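PDB 7BZV: 2-aminomuconic 6-semialdehyde dehydrogenase from Pseudomonas sp., which probably oxidises 2-aminomuconic 6-semialdehyde to 2-aminomuconate in the meta-cleavage pathway for 2-aminophenol, working as a tetramer whose assembly is required for NAD+ binding. Local coordinates for residues L127-G132 with C482-K487; A114-T119 with H470-Y475. One frame throughout, in Å; residues are numbered along the deposited sequence.

The two interactions join the same two regions of the chain, taken in order. Helix 95-119 runs on into strand 124-128, and helix 468-474 into strand 476-485. Interaction 2 pairs the helices, and interaction 1 brings together the far end of strand 476-485 and the loops that follow both strands. Interaction 2 is buried, about 18 Å from the centre of the chain, and purely apolar. Interaction 1 lies about 46 Å out, at the surface, where charged side chains, backbone carbonyls and a bridging water mix with one leucine methyl. The centres of interactions 1 and 2 are about 31 Å apart. Both regions touch the second subunit, so each sits close to the tetramer interfaces.

Interaction 1 (L127-G132 with C482-K487); sequences LDLPDG and CVRIDK
R484 and L129 make the main side-chain contact here, crossing at a slant. From CB, the R484 side chain leaves the strand with CG anti to the backbone N (chi1 173°) and stays extended to NE. R484 CG passes 4.3 Å from L129 CD1. R484 CD lies 4.4 Å and R484 CZ 4.2 Å from L129 CD1, so the chain slants past that methyl. R484 NE gives its proton to D486 OD1 at 2.9 Å, with an N-H...O angle of 162°, in a salt bridge. The carboxylate oxygen lies nearly in the guanidinium plane, yet the bond reaches it from above the carboxylate plane. NH2 adds a weak bond to the same oxygen. R484 NH1 turns to the leucine and lies 3.4 Å from L129 CD1. The contact belongs to the extended beta arm of the aldehyde dehydrogenase oligomerisation region. Strand 134-150 pairs with both 124-128 and 476-485, and C482 and V483 carry the sheet on into a strand of the second subunit. L129 also packs on L448 of that subunit. Cutting R484 back to an alanine is likely to take from D486 its close salt-bridge partner in this segment and open a gap beside L129 CD1. K487 and D131 are both poorly ordered; as modelled, K487 CD lies 3.2 Å from D131 O. A water donates to G132 O (3.0 Å) and I485 O (3.2 Å).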
ATOM      1  N   LEU B 127       5.136  15.142  -6.816  1.00 26.39           N
ATOM      2  CA  LEU B 127       4.606  15.846  -7.979  1.00 35.00           C
ATOM      3  C   LEU B 127       5.749  16.545  -8.720  1.00 27.68           C
ATOM      4  O   LEU B 127       6.442  17.397  -8.156  1.00 31.26           O
ATOM      5  CB  LEU B 127       3.555  16.862  -7.528  1.00 40.53           C
ATOM      6  CG  LEU B 127       2.834  17.783  -8.510  1.00 69.77           C
ATOM      7  CD1 LEU B 127       1.991  16.957  -9.439  1.00 65.26           C
ATOM      8  CD2 LEU B 127       2.007  18.810  -7.745  1.00106.70           C
ATOM      9  N   ASP B 128       5.982  16.155  -9.975  1.00 31.68           N
ATOM     10  CA  ASP B 128       6.938  16.881 -10.811  1.00 40.24           C
ATOM     11  C   ASP B 128       6.310  18.145 -11.376  1.00 45.81           C
ATOM     12  O   ASP B 128       5.139  18.164 -11.772  1.00 36.43           O
ATOM     13  CB  ASP B 128       7.460  16.020 -11.965  1.00 42.63           C
ATOM     14  CG  ASP B 128       7.848  14.605 -11.538  1.00 39.08           C
ATOM     15  OD1 ASP B 128       8.790  14.454 -10.743  1.00 45.85           O
ATOM     16  OD2 ASP B 128       7.216  13.646 -12.059  1.00 58.67           O
ATOM     17  N   LEU B 129       7.100  19.190 -11.413  1.00 27.84           N
ATOM     18  CA  LEU B 129       6.709  20.495 -11.876  1.00 29.70           C
ATOM     19  C   LEU B 129       7.674  20.803 -13.016  1.00 48.65           C
ATOM     20  O   LEU B 129       8.676  20.084 -13.213  1.00 39.72           O
ATOM     21  CB  LEU B 129       6.807  21.558 -10.761  1.00 31.59           C
ATOM     22  CG  LEU B 129       6.078  21.091  -9.468  1.00 32.56           C
ATOM     23  CD1 LEU B 129       6.356  21.976  -8.293  1.00 38.30           C
ATOM     24  CD2 LEU B 129       4.567  21.030  -9.764  1.00 37.72           C
ATOM     25  N   PRO B 130       7.415  21.859 -13.762  1.00 40.25           N
ATOM     26  CA  PRO B 130       8.368  22.298 -14.786  1.00 62.76           C
ATOM     27  C   PRO B 130       9.610  22.925 -14.173  1.00 65.48           C
ATOM     28  O   PRO B 130       9.646  23.297 -13.000  1.00 63.62           O
ATOM     29  CB  PRO B 130       7.582  23.332 -15.601  1.00 46.56           C
ATOM     30  CG  PRO B 130       6.109  23.080 -15.268  1.00 52.33           C
ATOM     31  CD  PRO B 130       6.115  22.549 -13.857  1.00 49.78           C
ATOM     32  N   ASP B 131      10.636  23.065 -15.009  1.00 69.98           N
ATOM     33  CA  ASP B 131      11.824  23.817 -14.633  1.00 78.14           C
ATOM     34  C   ASP B 131      12.573  23.125 -13.504  1.00 68.54           C
ATOM     35  O   ASP B 131      13.222  23.771 -12.682  1.00 62.24           O
ATOM     36  CB  ASP B 131      11.438  25.249 -14.256  1.00 96.30           C
ATOM     37  CG  ASP B 131      10.487  25.879 -15.280  1.00109.29           C
ATOM     38  OD1 ASP B 131      10.734  25.731 -16.500  1.00 91.81           O
ATOM     39  OD2 ASP B 131       9.483  26.503 -14.869  1.00128.25           O
ATOM     40  N   GLY B 132      12.472  21.798 -13.466  1.00 65.61           N
ATOM     41  CA  GLY B 132      13.201  21.007 -12.505  1.00 52.39           C
ATOM     42  C   GLY B 132      12.702  21.112 -11.089  1.00 35.30           C
ATOM     43  O   GLY B 132      13.337  20.563 -10.179  1.00 46.09           O
ATOM     44  N   CYS B 482       1.894  19.767   1.277  1.00 20.26           N
ATOM     45  CA  CYS B 482       2.456  19.784  -0.074  1.00 20.46           C
ATOM     46  C   CYS B 482       3.569  20.819  -0.155  1.00 20.29           C
ATOM     47  O   CYS B 482       3.302  22.027  -0.183  1.00 20.74           O
ATOM     48  CB  CYS B 482       1.373  20.083  -1.102  1.00 24.61           C
ATOM     49  SG  CYS B 482       1.881  20.242  -2.775  1.00 25.88           S
ATOM     50  N   VAL B 483       4.804  20.337  -0.244  1.00 22.80           N
ATOM     51  CA  VAL B 483       5.977  21.168  -0.075  1.00 20.27           C
ATOM     52  C   VAL B 483       6.661  21.330  -1.428  1.00 23.27           C
ATOM     53  O   VAL B 483       7.226  20.368  -1.964  1.00 21.07           O
ATOM     54  CB  VAL B 483       6.943  20.581   0.966  1.00 21.64           C
ATOM     55  CG1 VAL B 483       8.154  21.533   1.148  1.00 22.20           C
ATOM     56  CG2 VAL B 483       6.262  20.324   2.299  1.00 24.95           C
ATOM     57  N   ARG B 484       6.675  22.558  -1.948  1.00 20.43           N
ATOM     58  CA  ARG B 484       7.361  22.819  -3.207  1.00 22.50           C
ATOM     59  C   ARG B 484       8.865  22.914  -2.963  1.00 30.24           C
ATOM     60  O   ARG B 484       9.304  23.654  -2.090  1.00 25.37           O
ATOM     61  CB  ARG B 484       6.861  24.115  -3.834  1.00 26.42           C
ATOM     62  CG  ARG B 484       7.689  24.507  -5.065  1.00 28.38           C
ATOM     63  CD  ARG B 484       7.062  25.650  -5.898  1.00 30.89           C
ATOM     64  NE  ARG B 484       8.012  26.097  -6.896  1.00 32.06           N
ATOM     65  CZ  ARG B 484       7.846  25.935  -8.200  1.00 38.29           C
ATOM     66  NH1 ARG B 484       6.751  25.370  -8.658  1.00 41.37           N
ATOM     67  NH2 ARG B 484       8.784  26.342  -9.044  1.00 51.86           N
ATOM     68  N   ILE B 485       9.650  22.145  -3.713  1.00 24.91           N
ATOM     69  CA  ILE B 485      11.115  22.157  -3.621  1.00 20.59           C
ATOM     70  C   ILE B 485      11.649  22.846  -4.872  1.00 30.42           C
ATOM     71  O   ILE B 485      11.578  22.299  -5.980  1.00 28.77           O
ATOM     72  CB  ILE B 485      11.689  20.744  -3.479  1.00 22.36           C
ATOM     73  CG1 ILE B 485      11.157  19.997  -2.234  1.00 26.18           C
ATOM     74  CG2 ILE B 485      13.258  20.765  -3.461  1.00 25.98           C
ATOM     75  CD1 ILE B 485      11.270  20.712  -0.909  1.00 29.23           C
ATOM     76  N   ASP B 486      12.183  24.045  -4.678  1.00 33.72           N
ATOM     77  CA  ASP B 486      12.688  24.888  -5.743  1.00 38.01           C
ATOM     78  C   ASP B 486      14.089  24.463  -6.180  1.00 37.41           C
ATOM     79  O   ASP B 486      14.843  23.835  -5.430  1.00 31.11           O
ATOM     80  CB  ASP B 486      12.683  26.340  -5.255  1.00 40.61           C
ATOM     81  CG  ASP B 486      11.276  26.940  -5.237  1.00 55.37           C
ATOM     82  OD1 ASP B 486      10.666  27.024  -6.335  1.00 39.77           O
ATOM     83  OD2 ASP B 486      10.771  27.291  -4.139  1.00 34.94           O
ATOM     84  N   LYS B 487      14.380  24.731  -7.442  1.00 44.09           N
ATOM     85  CA  LYS B 487      15.738  24.674  -7.958  1.00 49.90           C
ATOM     86  C   LYS B 487      16.619  25.666  -7.208  1.00 41.68           C
ATOM     87  O   LYS B 487      16.163  26.715  -6.739  1.00 38.07           O
ATOM     88  CB  LYS B 487      15.736  25.003  -9.457  1.00 71.66           C
ATOM     89  CG  LYS B 487      16.099  23.861 -10.395  1.00109.15           C
ATOM     90  CD  LYS B 487      16.228  24.368 -11.843  1.00117.35           C
ATOM     91  CE  LYS B 487      16.863  23.318 -12.757  1.00110.68           C
ATOM     92  NZ  LYS B 487      17.689  23.921 -13.843  1.00 96.88           N
TER
HETATM   93  O   HOH W   1      14.175  20.952  -7.364  1.00 41.72           O

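Interaction 2 (A114-T119 with H470-Y475); sequences ADILAT and HSLNFY
Two helices pass each other here with L117 and L472 nearest, their CA atoms 7.8 Å apart. No hydrogen bond crosses between the segments. The contact rests on L472, whose CB points at helix 95-119. Its chi1 of -102° lies away from the usual staggered values. Both methyls of L472 are turned to the facing helix. CD2 does most of the touching: L472 CD2 lies 3.6 Å from I116 CG2. L472 CD2 is also 4.1 Å from L117 CA. It thus rests against a methyl of one residue and the backbone of the next. L472 CD1 is the looser branch, 4.2 Å from I116 CG2. On I116 the contact is made by the short branch. CG2 stands anti to the backbone N, while CG1 takes the place beside that N (chi1 -73°). The L117 side chain reaches L472 more loosely, with L117 CD1 4.4 Å from L472 CD2. This is apolar helix-to-helix packing within the aldehyde dehydrogenase fold. It joins the C-terminal end of the long helix 95-119 to the short helix 468-474, just before the chain enters strand 476-485. F113, one turn before L117, also touches L472 and S471. L117 further packs on V66 of helix 62-78 and A169 of helix 156-169, so L117 is also held against those two helices. Away from L472, T119 OG1 is hydrogen-bonded to T119 OG1 of the third subunit, and H470 NE2 to D123 OD2 of the second subunit.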
ATOM      1  N   ALA B 114      -3.667  -1.396  18.124  1.00 22.61           N
ATOM      2  CA  ALA B 114      -2.298  -1.051  18.487  1.00 25.03           C
ATOM      3  C   ALA B 114      -1.311  -1.463  17.383  1.00 21.96           C
ATOM      4  O   ALA B 114      -0.416  -0.688  17.016  1.00 21.68           O
ATOM      5  CB  ALA B 114      -1.947  -1.705  19.819  1.00 28.09           C
ATOM      6  N   ASP B 115      -1.458  -2.687  16.853  1.00 22.05           N
ATOM      7  CA  ASP B 115      -0.605  -3.171  15.769  1.00 24.87           C
ATOM      8  C   ASP B 115      -0.762  -2.313  14.519  1.00 21.35           C
ATOM      9  O   ASP B 115       0.232  -1.926  13.891  1.00 22.17           O
ATOM     10  CB  ASP B 115      -0.942  -4.640  15.423  1.00 23.05           C
ATOM     11  CG  ASP B 115      -0.591  -5.623  16.517  1.00 27.56           C
ATOM     12  OD1 ASP B 115       0.184  -5.313  17.449  1.00 26.74           O
ATOM     13  OD2 ASP B 115      -1.141  -6.734  16.482  1.00 25.69           O
ATOM     14  N   ILE B 116      -2.005  -2.011  14.133  1.00 21.74           N
ATOM     15  CA  ILE B 116      -2.246  -1.194  12.936  1.00 20.41           C
ATOM     16  C   ILE B 116      -1.618   0.181  13.074  1.00 21.94           C
ATOM     17  O   ILE B 116      -0.988   0.702  12.150  1.00 22.18           O
ATOM     18  CB  ILE B 116      -3.751  -1.065  12.673  1.00 24.40           C
ATOM     19  CG1 ILE B 116      -4.201  -2.431  12.162  1.00 39.50           C
ATOM     20  CG2 ILE B 116      -4.058   0.031  11.638  1.00 29.10           C
ATOM     21  CD1 ILE B 116      -5.593  -2.780  12.442  1.00 37.38           C
ATOM     22  N   LEU B 117      -1.761   0.787  14.247  1.00 21.87           N
ATOM     23  CA  LEU B 117      -1.148   2.096  14.475  1.00 22.41           C
ATOM     24  C   LEU B 117       0.360   1.997  14.423  1.00 24.20           C
ATOM     25  O   LEU B 117       1.028   2.853  13.834  1.00 22.42           O
ATOM     26  CB  LEU B 117      -1.591   2.652  15.829  1.00 23.50           C
ATOM     27  CG  LEU B 117      -1.045   4.027  16.246  1.00 23.79           C
ATOM     28  CD1 LEU B 117      -1.402   5.107  15.237  1.00 24.64           C
ATOM     29  CD2 LEU B 117      -1.559   4.371  17.686  1.00 25.09           C
ATOM     30  N   ALA B 118       0.916   0.932  15.000  1.00 22.80           N
ATOM     31  CA  ALA B 118       2.370   0.826  15.054  1.00 24.82           C
ATOM     32  C   ALA B 118       2.989   0.810  13.665  1.00 24.10           C
ATOM     33  O   ALA B 118       4.073   1.368  13.468  1.00 22.28           O
ATOM     34  CB  ALA B 118       2.787  -0.431  15.830  1.00 25.19           C
ATOM     35  N   THR B 119       2.313   0.216  12.675  1.00 20.89           N
ATOM     36  CA  THR B 119       2.913   0.108  11.358  1.00 21.75           C
ATOM     37  C   THR B 119       2.299   1.049  10.326  1.00 24.43           C
ATOM     38  O   THR B 119       2.693   0.996   9.165  1.00 26.34           O
ATOM     39  CB  THR B 119       2.837  -1.336  10.858  1.00 23.34           C
ATOM     40  OG1 THR B 119       1.467  -1.738  10.773  1.00 23.97           O
ATOM     41  CG2 THR B 119       3.552  -2.293  11.797  1.00 24.36           C
ATOM     42  N   HIS B 470      -9.001   1.839   7.286  1.00 24.85           N
ATOM     43  CA  HIS B 470     -10.266   2.524   7.087  1.00 26.51           C
ATOM     44  C   HIS B 470     -10.730   3.147   8.394  1.00 30.33           C
ATOM     45  O   HIS B 470     -11.272   4.257   8.407  1.00 21.28           O
ATOM     46  CB  HIS B 470     -11.316   1.551   6.565  1.00 23.43           C
ATOM     47  CG  HIS B 470     -10.951   0.895   5.271  1.00 26.00           C
ATOM     48  ND1 HIS B 470     -11.221   1.459   4.044  1.00 25.07           N
ATOM     49  CD2 HIS B 470     -10.304  -0.266   5.017  1.00 36.14           C
ATOM     50  CE1 HIS B 470     -10.825   0.634   3.089  1.00 25.16           C
ATOM     51  NE2 HIS B 470     -10.251  -0.412   3.653  1.00 32.73           N
ATOM     52  N   SER B 471     -10.532   2.442   9.511  1.00 27.19           N
ATOM     53  CA  SER B 471     -10.823   3.052  10.814  1.00 29.06           C
ATOM     54  C   SER B 471      -9.892   4.211  11.111  1.00 29.97           C
ATOM     55  O   SER B 471     -10.335   5.272  11.566  1.00 37.19           O
ATOM     56  CB  SER B 471     -10.722   2.007  11.921  1.00 34.30           C
ATOM     57  OG  SER B 471     -11.798   1.116  11.800  1.00 32.51           O
ATOM     58  N   LEU B 472      -8.590   4.034  10.885  1.00 35.40           N
ATOM     59  CA  LEU B 472      -7.638   5.072  11.263  1.00 32.60           C
ATOM     60  C   LEU B 472      -7.844   6.329  10.430  1.00 46.95           C
ATOM     61  O   LEU B 472      -7.576   7.445  10.895  1.00 37.97           O
ATOM     62  CB  LEU B 472      -6.193   4.580  11.107  1.00 39.37           C
ATOM     63  CG  LEU B 472      -5.434   4.167  12.381  1.00 37.88           C
ATOM     64  CD1 LEU B 472      -6.284   3.203  13.124  1.00 40.15           C
ATOM     65  CD2 LEU B 472      -4.092   3.606  12.029  1.00 38.55           C
ATOM     66  N   ASN B 473      -8.307   6.174   9.194  1.00 33.69           N
ATOM     67  CA  ASN B 473      -8.572   7.356   8.393  1.00 31.08           C
ATOM     68  C   ASN B 473      -9.899   7.975   8.764  1.00 32.38           C
ATOM     69  O   ASN B 473     -10.077   9.187   8.612  1.00 38.15           O
ATOM     70  CB  ASN B 473      -8.503   7.021   6.906  1.00 37.43           C
ATOM     71  CG  ASN B 473      -7.065   6.811   6.445  1.00 43.67           C
ATOM     72  OD1 ASN B 473      -6.112   7.138   7.160  1.00 53.64           O
ATOM     73  ND2 ASN B 473      -6.902   6.289   5.243  1.00 65.32           N
ATOM     74  N   PHE B 474     -10.849   7.193   9.270  1.00 28.80           N
ATOM     75  CA  PHE B 474     -12.077   7.872   9.632  1.00 36.49           C
ATOM     76  C   PHE B 474     -11.906   8.731  10.881  1.00 39.55           C
ATOM     77  O   PHE B 474     -12.458   9.828  10.943  1.00 33.72           O
ATOM     78  CB  PHE B 474     -13.230   6.935   9.897  1.00 26.05           C
ATOM     79  CG  PHE B 474     -14.446   7.662  10.456  1.00 45.00           C
ATOM     80  CD1 PHE B 474     -15.258   8.442   9.622  1.00 41.40           C
ATOM     81  CD2 PHE B 474     -14.760   7.601  11.809  1.00 54.74           C
ATOM     82  CE1 PHE B 474     -16.374   9.112  10.136  1.00 31.60           C
ATOM     83  CE2 PHE B 474     -15.868   8.282  12.332  1.00 58.67           C
ATOM     84  CZ  PHE B 474     -16.680   9.029  11.501  1.00 35.31           C
ATOM     85  N   TYR B 475     -11.261   8.197  11.926  1.00 24.46           N
ATOM     86  CA  TYR B 475     -11.113   8.882  13.213  1.00 31.67           C
ATOM     87  C   TYR B 475      -9.959   9.892  13.240  1.00 30.31           C
ATOM     88  O   TYR B 475      -9.541  10.345  14.323  1.00 29.93           O
ATOM     89  CB  TYR B 475     -10.922   7.820  14.287  1.00 35.51           C
ATOM     90  CG  TYR B 475     -12.147   6.944  14.487  1.00 28.39           C
ATOM     91  CD1 TYR B 475     -13.245   7.425  15.167  1.00 26.26           C
ATOM     92  CD2 TYR B 475     -12.194   5.656  14.017  1.00 30.01           C
ATOM     93  CE1 TYR B 475     -14.342   6.672  15.384  1.00 31.33           C
ATOM     94  CE2 TYR B 475     -13.313   4.874  14.229  1.00 23.02           C
ATOM     95  CZ  TYR B 475     -14.364   5.391  14.896  1.00 30.25           C
ATOM     96  OH  TYR B 475     -15.469   4.640  15.104  1.00 34.32           O
TER